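Local coordinates for host-nuclease inhibitor protein Gam, putative (Desulfovibrio vulgaris, PDB 2P2U) that probably binds double-stranded DNA, like the host-nuclease inhibitor Gam of bacteriophage Mu, at residues K84-D87 with T92-F95; I101-K106 with D110-R115. All blocks are in the same frame, centred on the assembly; numbering follows the deposited sequence.

In the fold
Strand 91-103 is common to both contacts and joins them in series along the chain: contact 1 closes at its start, contact 2 opens at its end. Contact 1 folds the loop after helix 76-79 back on residues 92-95; contact 2 ties residues 101-106 to helix 109-118, which follows after a short loop. Their centres lie 35 Å apart and their nearest atoms about 17 Å, so they do not touch. Each is a local, sequence-near contact in an elongated chain dominated by the long helix 15-74. Both also meet the second subunit, whose strand pairs antiparallel with 91-103 and carries the sheet across the interface, so both ends of the strand lie at the subunit interface.

Contact 1: residues K84-D87 with T92-F95; sequences KSLD and TIGF
Leu86 and Ile93 lie alongside each other on one side of a beta-hairpin-like reversal with a single antiparallel bridge, in which 84-87 is loop and runs back along the start of strand 91-103. The bridge, Asp87 with Thr92, brings the two backbones together, and one backbone hydrogen bond joins them: Ile93 N donates to Leu86 O at 3.2 Å, nearly straight at 172°. One residue pair further on, Ser85 CA approaches Ile93 O at 3.5 Å, a CA-H...O contact.

The side chain of Ile93 can be followed outward. From CB, a chi1 of 62° leaves CG1 flanked by the backbone N and C, which turns this longer branch along Leu86. CG1 lies 3.8 Å from Leu86 O and close to Leu86 CD2; at the tip, CD1 meets Leu86 CD2 at 3.8 Å. The two side chains thus run in the same sense, and both rest on Met79 and Phe80, so branched aliphatic residues suit this apolar side. Ile93 also packs on Phe157 of the second subunit.

Gly94, with a positive phi of 134°, takes a backbone conformation that glycine readily adopts, and having no side chain it lies close beside Ser85. The CB of Asp87 points away from 92-95, and its OD1 accepts a hydrogen bond from Gly89 N. Tyr158 of the second subunit packs on both Ser85 and Thr92, whose small side chains suit this shared place. The methyl CG2 of Thr92 sits against two parts of 84-87, 3.7 Å from Ser85 CB and 3.7 Å from Leu86 O.

Contact 2: residues I101-K106 with D110-R115; sequences IVQMSK and DMTLER
Gln103, the last residue of strand 91-103, reaches the first turn of helix 109-118 through one hydrogen bond to Thr112, in a strand-loop-helix connection in which the chain turns through roughly a right angle. Along the helix, Met111, present as selenomethionine, has its CB directed toward 101-106, and its SE comes to 4.2 Å from Lys106 O, a loose approach at an exposed position that suits a long, flexible side chain.

Thr112 carries the contact. Its chi1 of -70° puts OG1 on the side of the backbone N, facing Gln103, whose NE2 donates to it at 2.8 Å with an N-H...O angle of 161°. The hydroxyl lies within 6° of the amide plane of Gln103, and the two side chains cross at a slant. A bend at chi2 of Gln103 carries the amide to the helix, where NE2 also bonds Ile107 O in the connecting loop, so two acceptors grip the same nitrogen and hold the amide in its orientation. Further along, Leu113 packs on Val131 of the second subunit, and Arg115 NH1 bonds Met146 O of that subunit.

Thr112 OG1 is bonded as well to Val147 O of the second subunit. With a carbonyl as one partner and an amide N-H as the other, the buried hydroxyl can act as donor and acceptor at once, which implies that a threonine here links strand end, helix and neighbouring subunit through one oxygen.

Contact 1: residues K84-D87 with T92-F95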
loop_
_atom_site.group_PDB
_atom_site.type_symbol
_atom_site.label_atom_id
_atom_site.label_comp_id
_atom_site.label_asym_id
_atom_site.label_seq_id
_atom_site.Cartn_x
_atom_site.Cartn_y
_atom_site.Cartn_z
ATOM N N LYS A 84 30.036 26.220 -4.796
ATOM C CA LYS A 84 28.743 25.930 -4.161
ATOM C C LYS A 84 27.605 25.632 -5.181
ATOM O O LYS A 84 27.384 24.453 -5.579
ATOM C CB LYS A 84 28.325 27.095 -3.233
ATOM C CG LYS A 84 28.455 26.845 -1.715
ATOM C CD LYS A 84 27.286 27.511 -0.963
ATOM C CE LYS A 84 27.645 27.854 0.494
ATOM N NZ LYS A 84 26.674 28.838 1.110
ATOM N N SER A 85 26.910 26.714 -5.588
ATOM C CA SER A 85 25.662 26.664 -6.383
ATOM C C SER A 85 25.470 27.848 -7.359
ATOM O O SER A 85 24.957 28.928 -6.989
ATOM C CB SER A 85 24.441 26.594 -5.464
ATOM O OG SER A 85 24.314 27.794 -4.712
ATOM N N LEU A 86 25.843 27.625 -8.616
ATOM C CA LEU A 86 25.694 28.624 -9.668
ATOM C C LEU A 86 24.214 28.849 -10.075
ATOM O O LEU A 86 23.590 27.949 -10.622
ATOM C CB LEU A 86 26.550 28.152 -10.849
ATOM C CG LEU A 86 26.478 28.843 -12.194
ATOM C CD1 LEU A 86 27.597 29.899 -12.319
ATOM C CD2 LEU A 86 26.531 27.784 -13.308
ATOM N N ASP A 87 23.663 30.033 -9.799
ATOM C CA ASP A 87 22.304 30.447 -10.287
ATOM C C ASP A 87 22.147 30.623 -11.810
ATOM O O ASP A 87 22.920 31.346 -12.420
ATOM C CB ASP A 87 21.896 31.769 -9.663
ATOM C CG ASP A 87 20.461 32.069 -9.878
ATOM O OD1 ASP A 87 19.935 31.642 -10.940
ATOM O OD2 ASP A 87 19.866 32.691 -8.954
ATOM N N THR A 92 18.805 26.670 -10.250
ATOM C CA THR A 92 20.173 26.492 -9.800
ATOM C C THR A 92 20.766 25.150 -10.212
ATOM O O THR A 92 20.053 24.158 -10.335
ATOM C CB THR A 92 20.230 26.646 -8.307
ATOM O OG1 THR A 92 19.826 27.978 -7.974
ATOM C CG2 THR A 92 21.625 26.410 -7.827
ATOM N N ILE A 93 22.063 25.125 -10.476
ATOM C CA ILE A 93 22.746 23.860 -10.568
ATOM C C ILE A 93 23.821 23.825 -9.517
ATOM O O ILE A 93 23.910 24.748 -8.702
ATOM C CB ILE A 93 23.362 23.582 -11.907
ATOM C CG1 ILE A 93 24.430 24.631 -12.212
ATOM C CG2 ILE A 93 22.317 23.511 -12.938
ATOM C CD1 ILE A 93 25.444 24.166 -13.247
ATOM N N GLY A 94 24.624 22.759 -9.545
ATOM C CA GLY A 94 25.604 22.489 -8.481
ATOM C C GLY A 94 25.755 21.080 -7.870
ATOM O O GLY A 94 25.284 20.049 -8.422
ATOM N N PHE A 95 26.425 21.075 -6.708
ATOM C CA PHE A 95 26.846 19.847 -6.009
ATOM C C PHE A 95 26.465 19.843 -4.537
ATOM O O PHE A 95 26.749 20.815 -3.831
ATOM C CB PHE A 95 28.329 19.697 -6.131
ATOM C CG PHE A 95 28.769 19.250 -7.474
ATOM C CD1 PHE A 95 28.729 17.891 -7.822
ATOM C CD2 PHE A 95 29.243 20.161 -8.397
ATOM C CE1 PHE A 95 29.184 17.457 -9.094
ATOM C CE2 PHE A 95 29.689 19.743 -9.661
ATOM C CZ PHE A 95 29.665 18.403 -10.016
#

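Contact 2: residues I101-K106 with D110-R115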
loop_
_atom_site.group_PDB
_atom_site.type_symbol
_atom_site.label_atom_id
_atom_site.label_comp_id
_atom_site.label_asym_id
_atom_site.label_seq_id
_atom_site.Cartn_x
_atom_site.Cartn_y
_atom_site.Cartn_z
ATOM N N ILE A 101 23.669 6.065 5.595
ATOM C CA ILE A 101 24.219 4.928 6.342
ATOM C C ILE A 101 23.800 3.617 5.704
ATOM O O ILE A 101 22.625 3.412 5.473
ATOM C CB ILE A 101 23.810 4.947 7.817
ATOM C CG1 ILE A 101 24.672 5.967 8.513
ATOM C CG2 ILE A 101 24.087 3.616 8.435
ATOM C CD1 ILE A 101 24.403 6.085 9.988
ATOM N N VAL A 102 24.747 2.722 5.450
ATOM C CA VAL A 102 24.452 1.572 4.598
ATOM C C VAL A 102 25.111 0.257 5.099
ATOM O O VAL A 102 25.977 0.306 5.980
ATOM C CB VAL A 102 24.830 1.940 3.170
ATOM C CG1 VAL A 102 24.613 0.777 2.239
ATOM C CG2 VAL A 102 23.933 3.085 2.710
ATOM N N GLN A 103 24.720 -0.907 4.586
ATOM C CA GLN A 103 25.346 -2.157 5.062
ATOM C C GLN A 103 26.793 -2.233 4.621
ATOM O O GLN A 103 27.086 -1.777 3.551
ATOM C CB GLN A 103 24.601 -3.421 4.602
ATOM C CG GLN A 103 23.258 -3.637 5.228
ATOM C CD GLN A 103 23.270 -3.571 6.732
ATOM O OE1 GLN A 103 22.459 -2.836 7.323
ATOM N NE2 GLN A 103 24.191 -4.325 7.385
HETATM N N MSE A 104 27.699 -2.808 5.405
HETATM C CA MSE A 104 29.019 -3.070 4.856
HETATM C C MSE A 104 28.974 -4.148 3.809
HETATM O O MSE A 104 27.903 -4.706 3.548
HETATM C CB MSE A 104 30.024 -3.375 5.923
HETATM C CG MSE A 104 30.579 -2.085 6.409
HETATM SE SE MSE A 104 31.733 -2.279 7.955
HETATM C CE MSE A 104 33.202 -3.390 7.149
ATOM N N SER A 105 30.107 -4.448 3.183
ATOM C CA SER A 105 30.001 -5.274 1.973
ATOM C C SER A 105 29.386 -6.659 2.202
ATOM O O SER A 105 28.435 -7.001 1.488
ATOM C CB SER A 105 31.291 -5.354 1.138
ATOM O OG SER A 105 32.478 -5.273 1.972
ATOM N N LYS A 106 29.862 -7.498 3.122
ATOM C CA LYS A 106 29.211 -8.803 2.991
ATOM C C LYS A 106 28.221 -9.093 4.088
ATOM O O LYS A 106 28.004 -10.264 4.414
ATOM C CB LYS A 106 30.216 -9.929 2.845
ATOM C CG LYS A 106 31.454 -9.578 2.005
ATOM C CD LYS A 106 32.609 -10.471 2.346
ATOM C CE LYS A 106 33.862 -9.645 2.610
ATOM N NZ LYS A 106 35.003 -10.588 2.764
ATOM N N ASP A 110 20.049 -8.329 8.711
ATOM C CA ASP A 110 19.819 -9.223 9.845
ATOM C C ASP A 110 21.131 -9.528 10.630
ATOM O O ASP A 110 21.074 -9.852 11.832
ATOM C CB ASP A 110 19.297 -10.549 9.375
ATOM C CG ASP A 110 17.797 -10.602 9.113
ATOM O OD1 ASP A 110 17.006 -9.678 9.479
ATOM O OD2 ASP A 110 17.417 -11.669 8.549
HETATM N N MSE A 111 22.308 -9.483 9.993
HETATM C CA MSE A 111 23.507 -9.703 10.790
HETATM C C MSE A 111 23.846 -8.482 11.647
HETATM O O MSE A 111 24.349 -8.614 12.771
HETATM C CB MSE A 111 24.665 -10.174 9.950
HETATM C CG MSE A 111 24.337 -11.409 9.105
HETATM SE SE MSE A 111 25.610 -11.598 7.552
HETATM C CE MSE A 111 27.272 -11.175 8.582
ATOM N N THR A 112 23.539 -7.299 11.139
ATOM C CA THR A 112 23.658 -6.076 11.919
ATOM C C THR A 112 22.736 -6.075 13.139
ATOM O O THR A 112 23.156 -5.678 14.271
ATOM C CB THR A 112 23.380 -4.930 11.042
ATOM O OG1 THR A 112 24.493 -4.841 10.145
ATOM C CG2 THR A 112 23.227 -3.608 11.772
ATOM N N LEU A 113 21.489 -6.535 12.955
ATOM C CA LEU A 113 20.601 -6.713 14.130
ATOM C C LEU A 113 21.158 -7.639 15.212
ATOM O O LEU A 113 20.986 -7.375 16.382
ATOM C CB LEU A 113 19.250 -7.283 13.703
ATOM C CG LEU A 113 18.548 -6.171 12.943
ATOM C CD1 LEU A 113 17.280 -6.606 12.239
ATOM C CD2 LEU A 113 18.245 -5.009 13.906
ATOM N N GLU A 114 21.730 -8.764 14.808
ATOM C CA GLU A 114 22.087 -9.747 15.772
ATOM C C GLU A 114 23.281 -9.160 16.457
ATOM O O GLU A 114 23.475 -9.306 17.665
ATOM C CB GLU A 114 22.319 -11.120 15.124
ATOM C CG GLU A 114 22.714 -12.254 16.085
ATOM C CD GLU A 114 21.923 -12.283 17.435
ATOM O OE1 GLU A 114 22.555 -12.531 18.507
ATOM O OE2 GLU A 114 20.686 -12.030 17.407
ATOM N N ARG A 115 24.102 -8.433 15.712
ATOM C CA ARG A 115 25.155 -7.785 16.411
ATOM C C ARG A 115 24.722 -6.770 17.314
ATOM O O ARG A 115 25.340 -6.675 18.348
ATOM C CB ARG A 115 26.036 -7.049 15.510
ATOM C CG ARG A 115 26.837 -7.964 14.758
ATOM C CD ARG A 115 27.841 -7.217 13.919
ATOM N NE ARG A 115 28.484 -8.154 12.940
ATOM C CZ ARG A 115 29.559 -7.911 12.077
ATOM N NH1 ARG A 115 30.192 -6.736 12.007
ATOM N NH2 ARG A 115 30.050 -8.828 11.235
#